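Local coordinates for N-terminal acetyltransferase-like protein (Chaetomium thermophilum, PDB 5NNP) that probably serves as the TPR-built auxiliary subunit of an N-terminal acetyltransferase A complex, a helical scaffold for the catalytic subunit, at residues A[489-494]-A[556-561]; A[496-499]-A[505-508]; A[485-490]-A[518-523]. One frame throughout, in Å; residues are numbered along the deposited sequence.

How the contacts relate
All three contacts draw on helix 487-499. Segment 485-490, which leads into its start, belongs to contact 3, the overlapping 489-494 to contact 1 and 496-499 to contact 2, with Phe-489 and Leu-490 shared by contacts 1 and 3. Contacts 2 and 3 join this helix to helix 503-523, contact 2 near the turn between them and contact 3 near the far end of the pair, their centres about 18 Å apart. Contact 1 reaches on to helix 554-572, about 10 Å from contact 2 and 11 Å from contact 3, centre to centre. Contact 2 is nested inside both longer loops. The hairpin 487-499/503-523 is packed at both ends, and helix 554-572 lies against its first helix.

Contact 1 of 3, residues A[489-494]-A[556-561]; sequences FLTEDG and YFRAAL
Glu-492 and Arg-558 form a salt bridge between helices 487-499 and 554-572, with Arg-558 NH2 donating to Glu-492 OE1 at 2.7 Å. The N-H...O angle is 157°, and the oxygen lies at the guanidinium edge, close to its plane. The carboxylate is turned nearly perpendicular to that plane, so the nitrogen meets OE1 from well above the carboxylate plane, a one-oxygen grip and not a side-by-side pair. Arg-558 crosses the gap because its CG is anti to the backbone N (chi1 -173°) and the chain stays extended from CG to NE. Glu-492 instead bends at chi2, which folds its carboxylate round to the incoming arginine.

Thr-491 packs against the arginine beside the ion pair. Its CG2 methyl sits over one face of the guanidinium, 3.9 Å from Arg-558 NE, and also touches the arginine's aliphatic stem, at 4.1 Å from Arg-558 CG. Its hydroxyl is hydrogen-bonded to the carbonyl O of Ile-487, and its OG1 stands 4.1 Å from the methyl CB of Ala-559. A water links the same two residues, donating to Thr-491 OG1 at 2.9 Å and weakly accepting from Ala-559 N at 3.1 Å.

The charges extend past this pair: Arg-558 NH2 also meets Glu-495, and Glu-492 OE1 also meets Arg-454. An alanine in place of Glu-492 would probably cost Arg-558 this bond, leaving Glu-495 as a remaining acidic partner, and deprive Arg-454 of one mate.

The short helical segments run roughly parallel, 23° between directions, their axes coming within 10.2 Å at closest approach. Helix 503-523 packs against both through Leu-490 and Ala-559, while helix 442-454 flanks Glu-492 and helix 654-668 lies against Tyr-556 and Phe-557.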
loop_
_atom_site.group_PDB
_atom_site.type_symbol
_atom_site.label_atom_id
_atom_site.label_comp_id
_atom_site.label_asym_id
_atom_site.label_seq_id
_atom_site.Cartn_x
_atom_site.Cartn_y
_atom_site.Cartn_z
ATOM N N PHE A 489 -12.894 2.565 -8.673
ATOM C CA PHE A 489 -13.825 2.938 -9.720
ATOM C C PHE A 489 -13.536 2.155 -10.994
ATOM O O PHE A 489 -14.455 1.667 -11.641
ATOM C CB PHE A 489 -13.794 4.434 -10.023
ATOM C CG PHE A 489 -14.712 4.812 -11.140
ATOM C CD1 PHE A 489 -16.072 4.958 -10.911
ATOM C CD2 PHE A 489 -14.237 4.975 -12.427
ATOM C CE1 PHE A 489 -16.924 5.286 -11.924
ATOM C CE2 PHE A 489 -15.107 5.303 -13.458
ATOM C CZ PHE A 489 -16.450 5.457 -13.199
ATOM N N LEU A 490 -12.257 2.050 -11.352
ATOM C CA LEU A 490 -11.862 1.319 -12.554
ATOM C C LEU A 490 -12.361 -0.127 -12.497
ATOM O O LEU A 490 -12.897 -0.639 -13.481
ATOM C CB LEU A 490 -10.347 1.355 -12.744
ATOM C CG LEU A 490 -9.704 2.696 -13.132
ATOM C CD1 LEU A 490 -8.183 2.578 -13.186
ATOM C CD2 LEU A 490 -10.227 3.206 -14.448
ATOM N N THR A 491 -12.214 -0.771 -11.342
ATOM C CA THR A 491 -12.658 -2.159 -11.201
ATOM C C THR A 491 -14.180 -2.262 -11.315
ATOM O O THR A 491 -14.696 -3.081 -12.078
ATOM C CB THR A 491 -12.211 -2.774 -9.866
ATOM O OG1 THR A 491 -10.805 -2.579 -9.693
ATOM C CG2 THR A 491 -12.499 -4.260 -9.847
ATOM N N GLU A 492 -14.888 -1.429 -10.553
ATOM C CA GLU A 492 -16.349 -1.392 -10.592
ATOM C C GLU A 492 -16.878 -1.092 -11.992
ATOM O O GLU A 492 -17.819 -1.720 -12.467
ATOM C CB GLU A 492 -16.869 -0.343 -9.609
ATOM C CG GLU A 492 -16.817 -0.784 -8.159
ATOM C CD GLU A 492 -17.774 -1.914 -7.869
ATOM O OE1 GLU A 492 -17.582 -2.612 -6.864
ATOM O OE2 GLU A 492 -18.742 -2.102 -8.640
ATOM N N ASP A 493 -16.266 -0.118 -12.653
ATOM C CA ASP A 493 -16.651 0.244 -14.008
ATOM C C ASP A 493 -16.495 -0.944 -14.954
ATOM O O ASP A 493 -17.328 -1.161 -15.831
ATOM C CB ASP A 493 -15.817 1.423 -14.505
ATOM C CG ASP A 493 -16.372 2.041 -15.774
ATOM O OD1 ASP A 493 -17.608 2.189 -15.885
ATOM O OD2 ASP A 493 -15.569 2.393 -16.663
ATOM N N GLY A 494 -15.424 -1.706 -14.770
ATOM C CA GLY A 494 -15.156 -2.858 -15.607
ATOM C C GLY A 494 -16.187 -3.951 -15.409
ATOM O O GLY A 494 -16.750 -4.465 -16.376
ATOM N N TYR A 556 -4.995 -5.601 -6.404
ATOM C CA TYR A 556 -4.564 -6.291 -7.618
ATOM C C TYR A 556 -5.449 -7.508 -7.901
ATOM O O TYR A 556 -5.909 -7.716 -9.022
ATOM C CB TYR A 556 -3.097 -6.756 -7.532
ATOM C CG TYR A 556 -2.727 -7.644 -8.709
ATOM C CD1 TYR A 556 -2.259 -7.091 -9.889
ATOM C CD2 TYR A 556 -2.901 -9.031 -8.657
ATOM C CE1 TYR A 556 -1.946 -7.888 -10.979
ATOM C CE2 TYR A 556 -2.596 -9.836 -9.736
ATOM C CZ TYR A 556 -2.118 -9.264 -10.899
ATOM O OH TYR A 556 -1.815 -10.057 -11.989
ATOM N N PHE A 557 -5.658 -8.321 -6.874
ATOM C CA PHE A 557 -6.270 -9.625 -7.046
ATOM C C PHE A 557 -7.663 -9.560 -7.677
ATOM O O PHE A 557 -7.969 -10.324 -8.580
ATOM C CB PHE A 557 -6.344 -10.348 -5.699
ATOM C CG PHE A 557 -6.876 -11.747 -5.801
ATOM C CD1 PHE A 557 -6.008 -12.813 -5.998
ATOM C CD2 PHE A 557 -8.245 -11.994 -5.732
ATOM C CE1 PHE A 557 -6.483 -14.109 -6.108
ATOM C CE2 PHE A 557 -8.731 -13.283 -5.847
ATOM C CZ PHE A 557 -7.846 -14.349 -6.034
ATOM N N ARG A 558 -8.496 -8.633 -7.215
ATOM C CA ARG A 558 -9.875 -8.547 -7.699
ATOM C C ARG A 558 -9.954 -8.307 -9.215
ATOM O O ARG A 558 -10.539 -9.103 -9.954
ATOM C CB ARG A 558 -10.631 -7.451 -6.950
ATOM C CG ARG A 558 -12.114 -7.414 -7.279
ATOM C CD ARG A 558 -12.871 -6.456 -6.385
ATOM N NE ARG A 558 -14.181 -6.141 -6.938
ATOM C CZ ARG A 558 -14.955 -5.142 -6.520
ATOM N NH1 ARG A 558 -14.548 -4.349 -5.541
ATOM N NH2 ARG A 558 -16.129 -4.930 -7.096
ATOM N N ALA A 559 -9.357 -7.211 -9.670
ATOM C CA ALA A 559 -9.342 -6.901 -11.090
ATOM C C ALA A 559 -8.685 -8.020 -11.875
ATOM O O ALA A 559 -9.104 -8.310 -12.991
ATOM C CB ALA A 559 -8.622 -5.584 -11.350
ATOM N N ALA A 560 -7.655 -8.641 -11.305
ATOM C CA ALA A 560 -6.928 -9.687 -12.022
ATOM C C ALA A 560 -7.757 -10.958 -12.157
ATOM O O ALA A 560 -7.731 -11.622 -13.194
ATOM C CB ALA A 560 -5.610 -9.996 -11.336
ATOM N N LEU A 561 -8.501 -11.302 -11.116
ATOM C CA LEU A 561 -9.355 -12.476 -11.211
ATOM C C LEU A 561 -10.519 -12.210 -12.173
ATOM O O LEU A 561 -11.006 -13.127 -12.821
ATOM C CB LEU A 561 -9.866 -12.891 -9.836
ATOM C CG LEU A 561 -10.818 -14.086 -9.815
ATOM C CD1 LEU A 561 -10.225 -15.334 -10.469
ATOM C CD2 LEU A 561 -11.195 -14.380 -8.388
HETATM O O HOH W 1 -9.421 -4.561 -8.143
#

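Contact 2 of 3, residues A[496-499]-A[505-508]; sequences AWQR and LALK
Trp-497 and Leu-505 meet near the turn of an alpha-alpha hairpin, in which helix 487-499 is followed after a short connection by helix 503-523. Such helical hairpins are the building element of TPR-like superhelices, the clan to which this region belongs.

The principal interaction is a CH-pi contact. Leu-505 CD1 lies over one face of the indole, 3.6 Å from the centroid of the six-membered ring of Trp-497 and 17° off the ring normal. The same methyl is 3.5 Å from Trp-497 CE2, one of the two atoms the rings share. Farther back, Leu-505 CB comes within 3.9 Å of Trp-497 CG, so the leucine spans the indole from its pyrrole part to its benzene part. Trp-497 CG is anti to the carbonyl carbon (chi1 -81°), which turns one face of the indole toward Leu-505.

Plain apolar packing continues next to it. The small side chain of Ala-506 lets the backbones come close, with CA of Ala-506 and CA of Gln-498 5.2 Å apart, and Trp-497 CB is 4.4 Å from Ala-506 CB. Leu-566 of helix 554-572 touches both Gln-498 and Ala-506 and so closes over this part of the hairpin.

Hydrogen bonding plays no part between the two segments. The polar end of Gln-498 is carried off on an extended chain, and its OE1 is hydrogen-bonded to Tyr-510 OH farther along helix 503-523. Its aliphatic root serves the hairpin instead, Gln-498 CB resting 3.8 Å from Ala-506 CB.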
loop_
_atom_site.group_PDB
_atom_site.type_symbol
_atom_site.label_atom_id
_atom_site.label_comp_id
_atom_site.label_asym_id
_atom_site.label_seq_id
_atom_site.Cartn_x
_atom_site.Cartn_y
_atom_site.Cartn_z
ATOM N N ALA A 496 -19.139 -3.709 -14.269
ATOM C CA ALA A 496 -20.400 -3.225 -14.835
ATOM C C ALA A 496 -20.479 -3.400 -16.361
ATOM O O ALA A 496 -21.474 -3.906 -16.890
ATOM C CB ALA A 496 -20.601 -1.774 -14.471
ATOM N N TRP A 497 -19.438 -2.955 -17.061
ATOM C CA TRP A 497 -19.355 -3.106 -18.510
ATOM C C TRP A 497 -19.394 -4.578 -18.912
ATOM O O TRP A 497 -19.987 -4.939 -19.933
ATOM C CB TRP A 497 -18.082 -2.451 -19.061
ATOM C CG TRP A 497 -18.205 -0.974 -19.237
ATOM C CD1 TRP A 497 -17.436 -0.010 -18.652
ATOM C CD2 TRP A 497 -19.173 -0.283 -20.043
ATOM N NE1 TRP A 497 -17.863 1.240 -19.048
ATOM C CE2 TRP A 497 -18.924 1.097 -19.900
ATOM C CE3 TRP A 497 -20.215 -0.698 -20.875
ATOM C CZ2 TRP A 497 -19.688 2.064 -20.559
ATOM C CZ3 TRP A 497 -20.975 0.268 -21.528
ATOM C CH2 TRP A 497 -20.710 1.631 -21.365
ATOM N N GLN A 498 -18.750 -5.424 -18.113
ATOM C CA GLN A 498 -18.764 -6.854 -18.376
ATOM C C GLN A 498 -20.184 -7.372 -18.256
ATOM O O GLN A 498 -20.623 -8.151 -19.089
ATOM C CB GLN A 498 -17.834 -7.594 -17.421
ATOM C CG GLN A 498 -17.650 -9.060 -17.717
ATOM C CD GLN A 498 -16.507 -9.659 -16.912
ATOM O OE1 GLN A 498 -15.541 -8.971 -16.557
ATOM N NE2 GLN A 498 -16.618 -10.940 -16.604
ATOM N N ARG A 499 -20.907 -6.909 -17.240
ATOM C CA ARG A 499 -22.291 -7.319 -17.024
ATOM C C ARG A 499 -23.207 -6.898 -18.165
ATOM O O ARG A 499 -24.268 -7.493 -18.372
ATOM C CB ARG A 499 -22.834 -6.744 -15.715
ATOM C CG ARG A 499 -22.338 -7.440 -14.467
ATOM C CD ARG A 499 -23.181 -7.069 -13.260
ATOM N NE ARG A 499 -23.057 -5.659 -12.889
ATOM C CZ ARG A 499 -22.082 -5.166 -12.131
ATOM N NH1 ARG A 499 -21.133 -5.970 -11.673
ATOM N NH2 ARG A 499 -22.051 -3.871 -11.837
ATOM N N LEU A 505 -14.515 -2.818 -23.180
ATOM C CA LEU A 505 -14.248 -1.836 -22.130
ATOM C C LEU A 505 -13.976 -2.520 -20.799
ATOM O O LEU A 505 -13.254 -1.993 -19.950
ATOM C CB LEU A 505 -15.410 -0.862 -21.972
ATOM C CG LEU A 505 -15.733 0.079 -23.123
ATOM C CD1 LEU A 505 -16.994 0.825 -22.750
ATOM C CD2 LEU A 505 -14.586 1.043 -23.428
ATOM N N ALA A 506 -14.561 -3.692 -20.609
ATOM C CA ALA A 506 -14.276 -4.460 -19.411
ATOM C C ALA A 506 -12.785 -4.805 -19.359
ATOM O O ALA A 506 -12.122 -4.550 -18.356
ATOM C CB ALA A 506 -15.125 -5.714 -19.368
ATOM N N LEU A 507 -12.254 -5.367 -20.448
ATOM C CA LEU A 507 -10.842 -5.748 -20.479
ATOM C C LEU A 507 -9.939 -4.517 -20.339
ATOM O O LEU A 507 -8.920 -4.549 -19.630
ATOM C CB LEU A 507 -10.506 -6.509 -21.769
ATOM C CG LEU A 507 -10.970 -7.963 -21.924
ATOM C CD1 LEU A 507 -10.685 -8.442 -23.316
ATOM C CD2 LEU A 507 -10.304 -8.880 -20.922
ATOM N N LYS A 508 -10.328 -3.436 -21.011
ATOM C CA LYS A 508 -9.549 -2.208 -20.986
ATOM C C LYS A 508 -9.360 -1.738 -19.546
ATOM O O LYS A 508 -8.252 -1.377 -19.143
ATOM C CB LYS A 508 -10.219 -1.125 -21.828
ATOM C CG LYS A 508 -9.436 0.174 -21.917
ATOM C CD LYS A 508 -8.063 -0.063 -22.513
ATOM C CE LYS A 508 -7.354 1.246 -22.834
ATOM N NZ LYS A 508 -6.110 1.029 -23.631
#

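Contact 3 of 3, residues A[485-490]-A[518-523]; sequences QCIWFL and DTWQED
A Schellman motif closes helix 476-483, and Gln-485, its positive-phi C' residue, reaches across to Trp-520 of helix 503-523. Cys-486 directly after it is the N-cap of helix 487-499, so the contact arises where one helix ends and the next begins.

The central bond runs from Trp-520 NE1 to Gln-485 OE1, 2.9 Å long and almost straight at 175°. The oxygen lies in the indole plane at the ring edge, while the donor approaches from above the carbonyl plane, 64° out of it. The backbones stay well apart, the nearest CA atoms being those of Gln-485 and Thr-519 at 9.6 Å, and the long side chains of Gln-485, stretched out beyond CG, and Trp-520 bridge the gap, sliding past each other in opposite directions. The other half of the amide is held as well: Gln-485 NE2 donates at 3.0 Å to a water that in turn donates at 2.6 Å to Asp-523 OD2. The two bonds probably fix which way round the amide lies. Thr-519 adds a looser touch, its CG2 methyl 4.1 Å from Gln-485 NE2.

Ile-487 meets the benzene end of the indole. Its CD1 methyl comes in obliquely, 3.3 Å from Trp-520 CH2, and Phe-517 packs against both Ile-487 and Trp-520.

The site is also an interface. Another protein chain of the assembly hydrogen-bonds to Gln-485 OE1 through a polar side chain and through its backbone, and packs on Trp-520 as well. The buried carbonyl oxygen is thus gripped from within the scaffold and from its partner, consistent with the auxiliary-subunit family. The arrangement is a Schellman C-terminus followed at once by an N-cap, typical of the tight links between successive helices in an alpha-alpha superhelix.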
loop_
_atom_site.group_PDB
_atom_site.type_symbol
_atom_site.label_atom_id
_atom_site.label_comp_id
_atom_site.label_asym_id
_atom_site.label_seq_id
_atom_site.Cartn_x
_atom_site.Cartn_y
_atom_site.Cartn_z
ATOM N N GLN A 485 -5.019 7.127 -10.514
ATOM C CA GLN A 485 -4.851 5.733 -10.108
ATOM C C GLN A 485 -6.031 5.209 -9.278
ATOM O O GLN A 485 -5.835 4.470 -8.305
ATOM C CB GLN A 485 -3.537 5.582 -9.332
ATOM C CG GLN A 485 -2.329 6.122 -10.120
ATOM C CD GLN A 485 -1.031 6.154 -9.311
ATOM O OE1 GLN A 485 -1.025 5.855 -8.128
ATOM N NE2 GLN A 485 0.073 6.525 -9.960
ATOM N N CYS A 486 -7.251 5.581 -9.670
ATOM C CA CYS A 486 -8.434 5.211 -8.896
ATOM C C CYS A 486 -8.907 3.785 -9.216
ATOM O O CYS A 486 -9.724 3.576 -10.127
ATOM C CB CYS A 486 -9.580 6.208 -9.144
ATOM S SG CYS A 486 -10.977 6.021 -8.001
ATOM N N ILE A 487 -8.416 2.817 -8.444
ATOM C CA ILE A 487 -8.660 1.400 -8.706
ATOM C C ILE A 487 -10.095 0.927 -8.373
ATOM O O ILE A 487 -10.639 0.067 -9.059
ATOM C CB ILE A 487 -7.641 0.523 -7.928
ATOM C CG1 ILE A 487 -6.224 0.773 -8.462
ATOM C CG2 ILE A 487 -7.980 -0.969 -8.045
ATOM C CD1 ILE A 487 -5.128 0.073 -7.689
ATOM N N TRP A 488 -10.705 1.465 -7.325
ATOM C CA TRP A 488 -12.054 1.030 -6.981
ATOM C C TRP A 488 -12.987 1.351 -8.147
ATOM O O TRP A 488 -13.749 0.484 -8.601
ATOM C CB TRP A 488 -12.555 1.659 -5.666
ATOM C CG TRP A 488 -13.160 3.046 -5.765
ATOM C CD1 TRP A 488 -12.549 4.231 -5.455
ATOM C CD2 TRP A 488 -14.495 3.386 -6.191
ATOM N NE1 TRP A 488 -13.413 5.280 -5.672
ATOM C CE2 TRP A 488 -14.608 4.791 -6.121
ATOM C CE3 TRP A 488 -15.594 2.641 -6.638
ATOM C CZ2 TRP A 488 -15.780 5.460 -6.464
ATOM C CZ3 TRP A 488 -16.761 3.314 -6.981
ATOM C CH2 TRP A 488 -16.842 4.706 -6.892
ATOM N N PHE A 489 -12.894 2.565 -8.673
ATOM C CA PHE A 489 -13.825 2.938 -9.720
ATOM C C PHE A 489 -13.536 2.155 -10.994
ATOM O O PHE A 489 -14.455 1.667 -11.641
ATOM C CB PHE A 489 -13.794 4.434 -10.023
ATOM C CG PHE A 489 -14.712 4.812 -11.140
ATOM C CD1 PHE A 489 -16.072 4.958 -10.911
ATOM C CD2 PHE A 489 -14.237 4.975 -12.427
ATOM C CE1 PHE A 489 -16.924 5.286 -11.924
ATOM C CE2 PHE A 489 -15.107 5.303 -13.458
ATOM C CZ PHE A 489 -16.450 5.457 -13.199
ATOM N N LEU A 490 -12.257 2.050 -11.352
ATOM C CA LEU A 490 -11.862 1.319 -12.554
ATOM C C LEU A 490 -12.361 -0.127 -12.497
ATOM O O LEU A 490 -12.897 -0.639 -13.481
ATOM C CB LEU A 490 -10.347 1.355 -12.744
ATOM C CG LEU A 490 -9.704 2.696 -13.132
ATOM C CD1 LEU A 490 -8.183 2.578 -13.186
ATOM C CD2 LEU A 490 -10.227 3.206 -14.448
ATOM N N ASP A 518 1.993 -1.903 -12.294
ATOM C CA ASP A 518 3.328 -1.807 -12.869
ATOM C C ASP A 518 3.977 -0.495 -12.433
ATOM O O ASP A 518 5.171 -0.442 -12.170
ATOM C CB ASP A 518 3.294 -1.900 -14.396
ATOM C CG ASP A 518 3.063 -3.326 -14.901
ATOM O OD1 ASP A 518 3.222 -4.284 -14.109
ATOM O OD2 ASP A 518 2.728 -3.479 -16.101
ATOM N N THR A 519 3.170 0.553 -12.327
ATOM C CA THR A 519 3.679 1.868 -11.981
ATOM C C THR A 519 4.155 1.904 -10.542
ATOM O O THR A 519 5.226 2.419 -10.239
ATOM C CB THR A 519 2.620 2.936 -12.172
ATOM O OG1 THR A 519 2.311 3.048 -13.560
ATOM C CG2 THR A 519 3.115 4.288 -11.633
ATOM N N TRP A 520 3.326 1.364 -9.662
ATOM C CA TRP A 520 3.641 1.250 -8.257
ATOM C C TRP A 520 4.963 0.510 -8.073
ATOM O O TRP A 520 5.777 0.866 -7.212
ATOM C CB TRP A 520 2.493 0.540 -7.547
ATOM C CG TRP A 520 1.272 1.409 -7.433
ATOM C CD1 TRP A 520 1.142 2.687 -7.885
ATOM C CD2 TRP A 520 0.024 1.076 -6.802
ATOM N NE1 TRP A 520 -0.110 3.171 -7.588
ATOM C CE2 TRP A 520 -0.812 2.209 -6.920
ATOM C CE3 TRP A 520 -0.471 -0.069 -6.162
ATOM C CZ2 TRP A 520 -2.124 2.226 -6.424
ATOM C CZ3 TRP A 520 -1.780 -0.047 -5.662
ATOM C CH2 TRP A 520 -2.585 1.094 -5.794
ATOM N N GLN A 521 5.194 -0.503 -8.903
ATOM C CA GLN A 521 6.448 -1.232 -8.816
ATOM C C GLN A 521 7.621 -0.388 -9.301
ATOM O O GLN A 521 8.749 -0.563 -8.862
ATOM C CB GLN A 521 6.392 -2.527 -9.620
ATOM C CG GLN A 521 7.670 -3.342 -9.482
ATOM C CD GLN A 521 7.623 -4.675 -10.197
ATOM O OE1 GLN A 521 6.606 -5.070 -10.765
ATOM N NE2 GLN A 521 8.737 -5.378 -10.173
ATOM N N GLU A 522 7.352 0.532 -10.210
ATOM C CA GLU A 522 8.408 1.320 -10.801
ATOM C C GLU A 522 8.642 2.580 -9.955
ATOM O O GLU A 522 9.705 3.216 -10.025
ATOM C CB GLU A 522 8.063 1.664 -12.248
ATOM C CG GLU A 522 9.157 2.428 -12.967
ATOM C CD GLU A 522 8.873 2.614 -14.458
ATOM O OE1 GLU A 522 9.593 3.417 -15.099
ATOM O OE2 GLU A 522 7.945 1.951 -14.989
ATOM N N ASP A 523 7.649 2.901 -9.129
ATOM C CA ASP A 523 7.695 4.084 -8.276
ATOM C C ASP A 523 8.841 4.053 -7.259
ATOM O O ASP A 523 9.331 5.095 -6.840
ATOM C CB ASP A 523 6.357 4.262 -7.540
ATOM C CG ASP A 523 5.321 4.971 -8.393
ATOM O OD1 ASP A 523 5.730 5.622 -9.383
ATOM O OD2 ASP A 523 4.110 4.888 -8.085
HETATM O O HOH W 2 2.701 6.976 -8.657
#